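Local coordinates for protein predicted acetamidase/formamidase (Thermoanaerobacter tengcongensis, PDB 3TKK) that probably hydrolyses carbon-nitrogen bonds of linear amides, as other members of the acetamidase/formamidase family do, and binds zinc and calcium, at residues Glu250-His255 and Glu295-Arg300. Residues are numbered along the deposited sequence; the frame is centred on the assembly and turned at random.
Sequences ELFKKH and ESYGIR. With CA (calcium ion), chain E.
Ile299 reaches from the turn after helix 291-296 to the last turns of helix 237-255 and ends on the ring of Phe252. Its CB carries two branches. CG2 stands anti to the backbone N, whereas CG1 lies beside that nitrogen and passes His255 CB at 4.2 Å. From CG1 the chain extends, chi2 -170°, and delivers CD1 over the centre of the Phe252 face, 3.8 Å from the centroid and only 6° off the ring normal. In this CH-pi contact the methyl lies almost equally far from all six ring carbons. The same ring turns an edge to the face of Tyr297 in an offset edge-to-face pair, planes at 68°, with Phe252 CE2 4.1 Å from Tyr297 CD1. No direct hydrogen bond joins the segments; one water lies 2.6 Å from His255 O and 3.1 Å from Tyr297 O, placed to donate to either, though more acceptors surround it than it has protons. A Schellman motif ends helix 291-296: Gly298, at positive phi, donates its N-H to Glu295 O, and Ile299 N pairs with Leu294 O. Lys253 O and Thr256 O bind a calcium ion nearby. Helix 260-270 packs Ile263, Leu266 and Phe267 against Phe252, and Lys125 of the second subunit makes a cation-pi contact with Tyr297. Helices 237-255 and 291-296 follow strands 227-234 and 283-290, antiparallel neighbours in the large mixed sheet, so the contact joins the helices leaving this strand pair.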
ATOM      1  N   GLU A 250     -16.094  -6.669  -9.725  1.00 29.61           N
ATOM      2  CA  GLU A 250     -17.336  -7.423  -9.733  1.00 32.18           C
ATOM      3  C   GLU A 250     -18.431  -6.802  -8.794  1.00 29.40           C
ATOM      4  O   GLU A 250     -19.605  -6.775  -9.171  1.00 30.55           O
ATOM      5  CB  GLU A 250     -17.031  -8.919  -9.448  1.00 33.41           C
ATOM      6  CG  GLU A 250     -18.228  -9.820  -9.373  1.00 40.10           C
ATOM      7  CD  GLU A 250     -18.736 -10.261 -10.747  1.00 44.95           C
ATOM      8  OE1 GLU A 250     -18.170  -9.813 -11.796  1.00 47.14           O
ATOM      9  OE2 GLU A 250     -19.719 -11.090 -10.780  1.00 48.92           O
ATOM     10  N   LEU A 251     -18.086  -6.324  -7.593  1.00 29.31           N
ATOM     11  CA  LEU A 251     -19.072  -5.645  -6.751  1.00 29.22           C
ATOM     12  C   LEU A 251     -19.647  -4.513  -7.545  1.00 30.05           C
ATOM     13  O   LEU A 251     -20.856  -4.331  -7.580  1.00 30.78           O
ATOM     14  CB  LEU A 251     -18.533  -5.040  -5.469  1.00 30.27           C
ATOM     15  CG  LEU A 251     -18.591  -5.829  -4.133  1.00 35.11           C
ATOM     16  CD1 LEU A 251     -19.644  -7.005  -4.050  1.00 31.86           C
ATOM     17  CD2 LEU A 251     -17.201  -6.232  -3.570  1.00 32.08           C
ATOM     18  N   PHE A 252     -18.807  -3.708  -8.166  1.00 30.35           N
ATOM     19  CA  PHE A 252     -19.315  -2.563  -8.999  1.00 32.18           C
ATOM     20  C   PHE A 252     -20.126  -3.011 -10.199  1.00 35.20           C
ATOM     21  O   PHE A 252     -21.179  -2.434 -10.540  1.00 37.70           O
ATOM     22  CB  PHE A 252     -18.185  -1.584  -9.427  1.00 30.88           C
ATOM     23  CG  PHE A 252     -17.892  -0.526  -8.380  1.00 31.05           C
ATOM     24  CD1 PHE A 252     -17.309  -0.853  -7.163  1.00 30.19           C
ATOM     25  CD2 PHE A 252     -18.265   0.776  -8.608  1.00 33.54           C
ATOM     26  CE1 PHE A 252     -17.128   0.130  -6.162  1.00 27.97           C
ATOM     27  CE2 PHE A 252     -18.050   1.763  -7.644  1.00 31.51           C
ATOM     28  CZ  PHE A 252     -17.481   1.435  -6.442  1.00 29.15           C
ATOM     29  N   LYS A 253     -19.677  -4.054 -10.860  1.00 35.58           N
ATOM     30  CA  LYS A 253     -20.387  -4.492 -12.033  1.00 37.12           C
ATOM     31  C   LYS A 253     -21.824  -4.939 -11.637  1.00 40.66           C
ATOM     32  O   LYS A 253     -22.815  -4.591 -12.242  1.00 39.82           O
ATOM     33  CB  LYS A 253     -19.622  -5.660 -12.632  1.00 37.77           C
ATOM     34  CG  LYS A 253     -20.423  -6.490 -13.634  1.00 43.19           C
ATOM     35  CD  LYS A 253     -19.567  -7.235 -14.637  1.00 46.61           C
ATOM     36  CE  LYS A 253     -20.234  -8.578 -15.015  1.00 49.91           C
ATOM     37  NZ  LYS A 253     -19.939  -8.864 -16.451  1.00 52.99           N
ATOM     38  N   LYS A 254     -21.908  -5.681 -10.564  1.00 40.33           N
ATOM     39  CA  LYS A 254     -23.174  -6.333 -10.190  1.00 44.02           C
ATOM     40  C   LYS A 254     -24.137  -5.432  -9.417  1.00 44.69           C
ATOM     41  O   LYS A 254     -25.303  -5.814  -9.244  1.00 42.53           O
ATOM     42  CB  LYS A 254     -22.933  -7.657  -9.465  1.00 44.63           C
ATOM     43  CG  LYS A 254     -22.000  -8.600 -10.298  1.00 48.42           C
ATOM     44  CD  LYS A 254     -22.276 -10.091 -10.006  1.00 52.51           C
ATOM     45  CE  LYS A 254     -23.127 -10.757 -11.083  1.00 54.98           C
ATOM     46  NZ  LYS A 254     -22.432 -10.459 -12.375  1.00 55.65           N
ATOM     47  N   HIS A 255     -23.675  -4.241  -9.017  1.00 41.73           N
ATOM     48  CA  HIS A 255     -24.469  -3.400  -8.141  1.00 42.06           C
ATOM     49  C   HIS A 255     -24.527  -1.999  -8.725  1.00 41.88           C
ATOM     50  O   HIS A 255     -24.980  -1.069  -8.066  1.00 43.04           O
ATOM     51  CB  HIS A 255     -23.878  -3.380  -6.709  1.00 39.70           C
ATOM     52  CG  HIS A 255     -23.808  -4.736  -6.072  1.00 40.73           C
ATOM     53  ND1 HIS A 255     -24.904  -5.345  -5.491  1.00 45.74           N
ATOM     54  CD2 HIS A 255     -22.777  -5.608  -5.925  1.00 40.84           C
ATOM     55  CE1 HIS A 255     -24.543  -6.532  -5.004  1.00 45.06           C
ATOM     56  NE2 HIS A 255     -23.268  -6.728  -5.277  1.00 39.60           N
ATOM     57  N   GLU A 295     -21.080   4.760  -1.781  1.00 44.01           N
ATOM     58  CA  GLU A 295     -22.362   5.339  -1.332  1.00 47.06           C
ATOM     59  C   GLU A 295     -23.075   5.996  -2.513  1.00 50.22           C
ATOM     60  O   GLU A 295     -24.257   5.787  -2.723  1.00 50.67           O
ATOM     61  CB  GLU A 295     -22.072   6.342  -0.223  1.00 50.44           C
ATOM     62  CG  GLU A 295     -23.269   7.050   0.409  1.00 58.69           C
ATOM     63  CD  GLU A 295     -24.393   6.092   0.752  1.00 61.09           C
ATOM     64  OE1 GLU A 295     -24.164   4.868   0.903  1.00 62.19           O
ATOM     65  OE2 GLU A 295     -25.524   6.571   0.869  1.00 64.86           O
ATOM     66  N   SER A 296     -22.366   6.783  -3.311  1.00 53.08           N
ATOM     67  CA  SER A 296     -23.065   7.415  -4.421  1.00 56.54           C
ATOM     68  C   SER A 296     -23.758   6.386  -5.279  1.00 56.91           C
ATOM     69  O   SER A 296     -24.866   6.648  -5.749  1.00 59.32           O
ATOM     70  CB  SER A 296     -22.127   8.207  -5.277  1.00 58.48           C
ATOM     71  OG  SER A 296     -21.660   9.317  -4.546  1.00 61.73           O
ATOM     72  N   TYR A 297     -23.134   5.218  -5.493  1.00 54.48           N
ATOM     73  CA  TYR A 297     -23.748   4.240  -6.402  1.00 53.15           C
ATOM     74  C   TYR A 297     -24.578   3.295  -5.646  1.00 52.66           C
ATOM     75  O   TYR A 297     -24.828   2.172  -6.116  1.00 54.96           O
ATOM     76  CB  TYR A 297     -22.758   3.470  -7.251  1.00 50.64           C
ATOM     77  CG  TYR A 297     -21.908   4.283  -8.189  1.00 52.00           C
ATOM     78  CD1 TYR A 297     -20.768   4.857  -7.714  1.00 50.50           C
ATOM     79  CD2 TYR A 297     -22.209   4.441  -9.551  1.00 54.19           C
ATOM     80  CE1 TYR A 297     -19.915   5.537  -8.483  1.00 51.70           C
ATOM     81  CE2 TYR A 297     -21.320   5.196 -10.391  1.00 54.04           C
ATOM     82  CZ  TYR A 297     -20.175   5.741  -9.806  1.00 54.15           C
ATOM     83  OH  TYR A 297     -19.156   6.467 -10.437  1.00 56.07           O
ATOM     84  N   GLY A 298     -25.010   3.728  -4.461  1.00 50.97           N
ATOM     85  CA  GLY A 298     -25.988   2.975  -3.705  1.00 51.52           C
ATOM     86  C   GLY A 298     -25.483   1.595  -3.318  1.00 51.15           C
ATOM     87  O   GLY A 298     -26.289   0.674  -3.103  1.00 49.00           O
ATOM     88  N   ILE A 299     -24.146   1.453  -3.231  1.00 49.51           N
ATOM     89  CA  ILE A 299     -23.532   0.190  -2.800  1.00 48.00           C
ATOM     90  C   ILE A 299     -23.448   0.081  -1.274  1.00 50.36           C
ATOM     91  O   ILE A 299     -22.595   0.718  -0.642  1.00 48.66           O
ATOM     92  CB  ILE A 299     -22.124  -0.021  -3.453  1.00 43.79           C
ATOM     93  CG1 ILE A 299     -22.223   0.052  -4.973  1.00 42.33           C
ATOM     94  CG2 ILE A 299     -21.586  -1.376  -3.098  1.00 41.89           C
ATOM     95  CD1 ILE A 299     -20.968  -0.382  -5.669  1.00 42.22           C
ATOM     96  N   ARG A 300     -24.338  -0.714  -0.668  1.00 54.93           N
ATOM     97  CA  ARG A 300     -24.264  -0.947   0.783  1.00 58.83           C
ATOM     98  C   ARG A 300     -24.561  -2.389   1.141  1.00 60.43           C
ATOM     99  O   ARG A 300     -25.644  -2.909   0.871  1.00 62.39           O
ATOM    100  CB  ARG A 300     -25.181   0.009   1.535  1.00 61.15           C
ATOM    101  CG  ARG A 300     -26.436   0.260   0.785  1.00 64.63           C
ATOM    102  CD  ARG A 300     -27.314   1.323   1.416  1.00 67.77           C
ATOM    103  NE  ARG A 300     -28.079   1.910   0.327  1.00 70.80           N
ATOM    104  CZ  ARG A 300     -27.855   3.119  -0.172  1.00 72.05           C
ATOM    105  NH1 ARG A 300     -26.933   3.907   0.361  1.00 71.77           N
ATOM    106  NH2 ARG A 300     -28.568   3.547  -1.193  1.00 74.15           N
TER
HETATM  107 CA    CA E 300     -24.236  -3.810 -13.821  1.00  5.75          CA
HETATM  108  O   HOH W   1     -26.280  -0.546  -5.822  1.00 21.76           O
HETATM  109  O   HOH W   2     -23.844  -4.888 -15.515  1.00  2.00           O
HETATM  110  O   HOH W   3     -22.822  -2.628 -15.051  1.00  5.46           O